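Local atomic coordinates of hypothetical protein CC0527 (Caulobacter vibrioides, PDB entry 2O0Q), a protein that is of unknown function but belongs to the DUF952 family, which is grouped in the ADP-ribosyl clan. Residues 2-7 with 34-39; 58-63 with 93-98. One frame throughout, in Å; residues are numbered along the deposited sequence.

Contact 1: residues 2-7 with 34-39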
# COMPACT_ATOMS: atom_id res chain seq x y z
N THR A 2 9.54 -4.28 -10.44
CA THR A 2 8.31 -3.44 -10.33
C THR A 2 7.99 -3.14 -8.88
O THR A 2 7.98 -4.03 -8.03
CB THR A 2 7.09 -4.16 -10.95
OG1 THR A 2 7.37 -4.50 -12.32
CG2 THR A 2 5.85 -3.27 -10.90
N LEU A 3 7.73 -1.87 -8.58
CA LEU A 3 7.37 -1.48 -7.23
C LEU A 3 5.86 -1.45 -7.08
O LEU A 3 5.15 -1.01 -7.98
CB LEU A 3 7.90 -0.08 -6.89
CG LEU A 3 9.39 0.15 -6.64
CD1 LEU A 3 9.60 1.60 -6.25
CD2 LEU A 3 9.88 -0.77 -5.53
N ILE A 4 5.36 -1.93 -5.94
CA ILE A 4 3.94 -1.86 -5.68
C ILE A 4 3.85 -1.09 -4.37
O ILE A 4 4.83 -0.99 -3.63
CB ILE A 4 3.28 -3.26 -5.58
CG1 ILE A 4 4.06 -4.16 -4.62
CG2 ILE A 4 3.19 -3.86 -6.98
CD1 ILE A 4 3.39 -5.51 -4.41
N TYR A 5 2.68 -0.53 -4.09
CA TYR A 5 2.53 0.29 -2.91
C TYR A 5 1.38 -0.03 -1.98
O TYR A 5 0.31 -0.47 -2.40
CB TYR A 5 2.39 1.75 -3.33
CG TYR A 5 3.51 2.26 -4.20
CD1 TYR A 5 3.56 1.96 -5.56
CD2 TYR A 5 4.55 3.02 -3.65
CE1 TYR A 5 4.62 2.40 -6.36
CE2 TYR A 5 5.60 3.46 -4.43
CZ TYR A 5 5.64 3.16 -5.78
OH TYR A 5 6.70 3.60 -6.54
N LYS A 6 1.63 0.22 -0.70
CA LYS A 6 0.64 0.02 0.33
C LYS A 6 0.53 1.35 1.06
O LYS A 6 1.54 1.99 1.36
CB LYS A 6 1.08 -1.07 1.32
CG LYS A 6 0.06 -1.35 2.43
CD LYS A 6 -1.20 -2.00 1.86
CE LYS A 6 -2.39 -1.88 2.82
NZ LYS A 6 -3.63 -2.52 2.26
N ILE A 7 -0.71 1.76 1.32
CA ILE A 7 -0.96 2.99 2.06
C ILE A 7 -1.59 2.54 3.37
O ILE A 7 -2.54 1.75 3.36
CB ILE A 7 -1.95 3.91 1.30
CG1 ILE A 7 -1.32 4.35 -0.03
CG2 ILE A 7 -2.31 5.12 2.16
CD1 ILE A 7 -2.25 5.13 -0.94
N ILE A 34 -3.71 -8.71 1.19
CA ILE A 34 -3.33 -7.32 1.34
C ILE A 34 -3.47 -6.59 0.02
O ILE A 34 -2.91 -7.00 -1.00
CB ILE A 34 -1.88 -7.19 1.86
CG1 ILE A 34 -1.79 -7.78 3.27
CG2 ILE A 34 -1.46 -5.73 1.88
CD1 ILE A 34 -0.39 -7.89 3.80
N HIS A 35 -4.25 -5.51 0.05
CA HIS A 35 -4.50 -4.69 -1.12
C HIS A 35 -3.32 -3.76 -1.36
O HIS A 35 -3.03 -2.90 -0.53
CB HIS A 35 -5.74 -3.82 -0.94
CG HIS A 35 -7.04 -4.55 -1.13
ND1 HIS A 35 -7.59 -5.36 -0.16
CD2 HIS A 35 -7.92 -4.55 -2.16
CE1 HIS A 35 -8.75 -5.82 -0.58
NE2 HIS A 35 -8.98 -5.35 -1.79
N LEU A 36 -2.66 -3.93 -2.50
CA LEU A 36 -1.54 -3.06 -2.87
C LEU A 36 -1.90 -2.46 -4.22
O LEU A 36 -2.86 -2.89 -4.85
CB LEU A 36 -0.23 -3.86 -2.95
CG LEU A 36 0.28 -4.24 -1.55
CD1 LEU A 36 0.29 -5.73 -1.40
CD2 LEU A 36 1.68 -3.70 -1.33
N SER A 37 -1.15 -1.44 -4.64
CA SER A 37 -1.41 -0.78 -5.92
C SER A 37 -0.14 -0.59 -6.73
O SER A 37 0.92 -0.31 -6.17
CB SER A 37 -2.01 0.62 -5.69
OG SER A 37 -3.21 0.58 -4.95
N ALA A 38 -0.25 -0.76 -8.04
CA ALA A 38 0.91 -0.53 -8.91
C ALA A 38 1.04 0.99 -8.92
O ALA A 38 0.10 1.70 -8.55
CB ALA A 38 0.64 -1.05 -10.31
N GLY A 39 2.19 1.50 -9.35
CA GLY A 39 2.39 2.94 -9.38
C GLY A 39 1.34 3.76 -10.12
O GLY A 39 0.91 4.80 -9.63
O HOH W 1 4.76 0.46 -10.10
O HOH W 2 -2.01 1.03 -2.51
O HOH W 3 -3.19 0.15 -0.01
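Tyr5 and Ser37 form the one firmly bonded pair between two antiparallel strands in the middle of the six-stranded sheet, where strand 3-9 meets the interrupted strand 34-38. The two residues exchange backbone bonds, Tyr5 N to Ser37 O at 2.7 Å and Ser37 N back to Tyr5 O. Away from this pair no further backbone bonds join the two segments firmly, and waters bridge them at both ends.

Close packing lies on the Tyr5 face of the sheet and around Ile4. The Tyr5 ring presents its edge to the Ser37 carbonyl, with Ser37 O in the ring plane, 3.5 Å from CD1; further out, CE1 lies 3.8 Å from Gly39 CA. On the Ile4 side the contact is apolar in the main: Ile4 CG1 sits between its own backbone N and carbonyl carbon (chi1 50°), and CD1 beyond it meets Leu36 CD2 at 4.0 Å. Pro82 of strand 80-84 touches both side chains.

The looser margins are bridged by solvent. One water accepts from Gly39 N and donates to Leu3 O, and another spans Ile7 N and His35 O; a third sits beside the central pair, on Tyr5 O and Ser37 OG, whose hydroxyl also bonds Thr45. Lys6 joins the two kinds of contact: its CB lies against Leu36 CD2, and its far end turns polar. The chain bends at chi2 (68°), which places CD 3.7 Å from Ile34 CG2, the two side chains crossing at about a right angle. The ammonium has a salt bridge to Asp28 as well, an acid that also receives His35 N. Across the strands, Lys6 NZ approaches in the plane of the His35 carbonyl and on a lone pair, 2.9 Å from His35 O.

Contact 2: residues 58-63 with 93-98; sequences LLAVEA and VTREAD
Leu59 and Val93 set their side chains across each other at about a right angle, Leu59 CD2 resting 4.1 Å from Val93 CG1. The same methyl meets Glu96 CB, but here the two side chains lie side by side and point the same way. Trp13 of helix 10-19 covers this face, touching Leu59 and Val93 and giving Glu96 OE2 a hydrogen bond from its indole NE1.

On the other face Ala60 CB is the small partner, packed 3.7 Å from Arg95 CG. Thr94 reaches across with both branches. Its OG1, placed between the backbone N and carbonyl carbon (chi1 66°), gives a 2.8 Å bond to Ala60 O from above the carbonyl plane, while Thr94 N meets that oxygen nearly head-on, at a C=O...N angle of 166°; two donors of one residue thus grip a single acceptor. Thr94 CG2 turns to Glu62, crossing that side chain at about a right angle, 3.9 Å from OE2.

Further along, Ala60 N to Arg95 O and Leu58 N to Ala97 O are straight backbone bonds. With Thr94 and Arg95 both opposite Ala60, the arrangement is a classic beta bulge in an antiparallel edge strand.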
# COMPACT_ATOMS: atom_id res chain seq x y z
N LEU A 58 3.40 5.69 3.23
CA LEU A 58 3.42 5.00 1.96
C LEU A 58 4.57 3.99 1.97
O LEU A 58 5.71 4.35 2.23
CB LEU A 58 3.64 6.02 0.82
CG LEU A 58 3.66 5.59 -0.65
CD1 LEU A 58 4.87 4.72 -0.92
CD2 LEU A 58 2.37 4.86 -1.01
N LEU A 59 4.25 2.72 1.71
CA LEU A 59 5.28 1.69 1.67
C LEU A 59 5.51 1.29 0.22
O LEU A 59 4.56 0.93 -0.48
CB LEU A 59 4.86 0.45 2.47
CG LEU A 59 4.44 0.56 3.93
CD1 LEU A 59 3.96 -0.81 4.42
CD2 LEU A 59 5.59 1.08 4.80
N ALA A 60 6.76 1.36 -0.22
CA ALA A 60 7.14 0.97 -1.57
C ALA A 60 7.72 -0.43 -1.48
O ALA A 60 8.64 -0.68 -0.69
CB ALA A 60 8.18 1.94 -2.12
N VAL A 61 7.18 -1.35 -2.28
CA VAL A 61 7.60 -2.74 -2.24
C VAL A 61 7.99 -3.34 -3.59
O VAL A 61 7.28 -3.16 -4.58
CB VAL A 61 6.48 -3.61 -1.62
CG1 VAL A 61 6.87 -5.07 -1.67
CG2 VAL A 61 6.20 -3.17 -0.19
N GLU A 62 9.12 -4.04 -3.62
CA GLU A 62 9.56 -4.69 -4.85
C GLU A 62 8.67 -5.92 -5.02
O GLU A 62 8.68 -6.80 -4.16
CB GLU A 62 11.02 -5.11 -4.75
CG GLU A 62 11.72 -5.14 -6.09
CD GLU A 62 11.89 -3.76 -6.68
OE1 GLU A 62 11.92 -3.63 -7.92
OE2 GLU A 62 12.00 -2.79 -5.89
N ALA A 63 7.92 -5.98 -6.11
CA ALA A 63 7.00 -7.09 -6.35
C ALA A 63 7.62 -8.45 -6.68
O ALA A 63 7.22 -9.46 -6.12
CB ALA A 63 6.01 -6.70 -7.44
N VAL A 93 9.93 -4.22 2.66
CA VAL A 93 9.65 -2.84 2.29
C VAL A 93 10.96 -2.19 1.87
O VAL A 93 11.91 -2.14 2.65
CB VAL A 93 9.06 -2.04 3.47
CG1 VAL A 93 8.97 -0.57 3.10
CG2 VAL A 93 7.68 -2.58 3.83
N THR A 94 11.01 -1.69 0.64
CA THR A 94 12.22 -1.05 0.13
C THR A 94 12.39 0.35 0.70
O THR A 94 13.50 0.76 1.05
CB THR A 94 12.21 -0.99 -1.41
OG1 THR A 94 11.16 -0.13 -1.86
CG2 THR A 94 11.98 -2.39 -1.98
N ARG A 95 11.29 1.10 0.81
CA ARG A 95 11.34 2.43 1.38
C ARG A 95 9.97 2.93 1.81
O ARG A 95 8.94 2.52 1.26
CB ARG A 95 11.98 3.44 0.42
CG ARG A 95 11.20 3.73 -0.85
CD ARG A 95 11.71 5.01 -1.51
NE ARG A 95 11.21 5.17 -2.88
CZ ARG A 95 11.72 4.53 -3.93
NH1 ARG A 95 12.74 3.70 -3.78
NH2 ARG A 95 11.19 4.72 -5.14
N GLU A 96 9.96 3.81 2.80
CA GLU A 96 8.73 4.38 3.32
C GLU A 96 8.79 5.89 3.28
O GLU A 96 9.86 6.48 3.14
CB GLU A 96 8.49 3.91 4.76
CG GLU A 96 9.63 4.21 5.71
CD GLU A 96 9.28 3.89 7.15
OE1 GLU A 96 8.56 4.69 7.78
OE2 GLU A 96 9.72 2.83 7.65
N ALA A 97 7.63 6.52 3.42
CA ALA A 97 7.53 7.97 3.40
C ALA A 97 6.24 8.42 4.05
O ALA A 97 5.20 7.76 3.91
CB ALA A 97 7.58 8.46 1.96
N ASP A 98 6.30 9.53 4.77
CA ASP A 98 5.10 10.06 5.40
C ASP A 98 4.42 10.94 4.37
O ASP A 98 5.06 11.78 3.74
CB ASP A 98 5.45 10.86 6.65
CG ASP A 98 6.15 10.02 7.70
OD1 ASP A 98 5.73 8.86 7.92
OD2 ASP A 98 7.11 10.53 8.32

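In the fold
Contact 1 lies near the centre of the chain and is mostly buried; contact 2, its centre about 9 Å from that of contact 1, is only partly buried and includes the outermost strand 93-98. Strands 3-9 and 56-62 are neighbours in one antiparallel sheet, so the contacts are joined directly: Ile4 N lies 2.7 Å from Val61 O, probably a hydrogen bond, and Tyr5 packs on Leu58. Inside, few direct strand bonds are supplemented by waters and a buried lysine; at the edge, more direct backbone bonds join the pair, one of them weak, and charged side chains such as Glu96 and Asp98 find partners on helix 10-19.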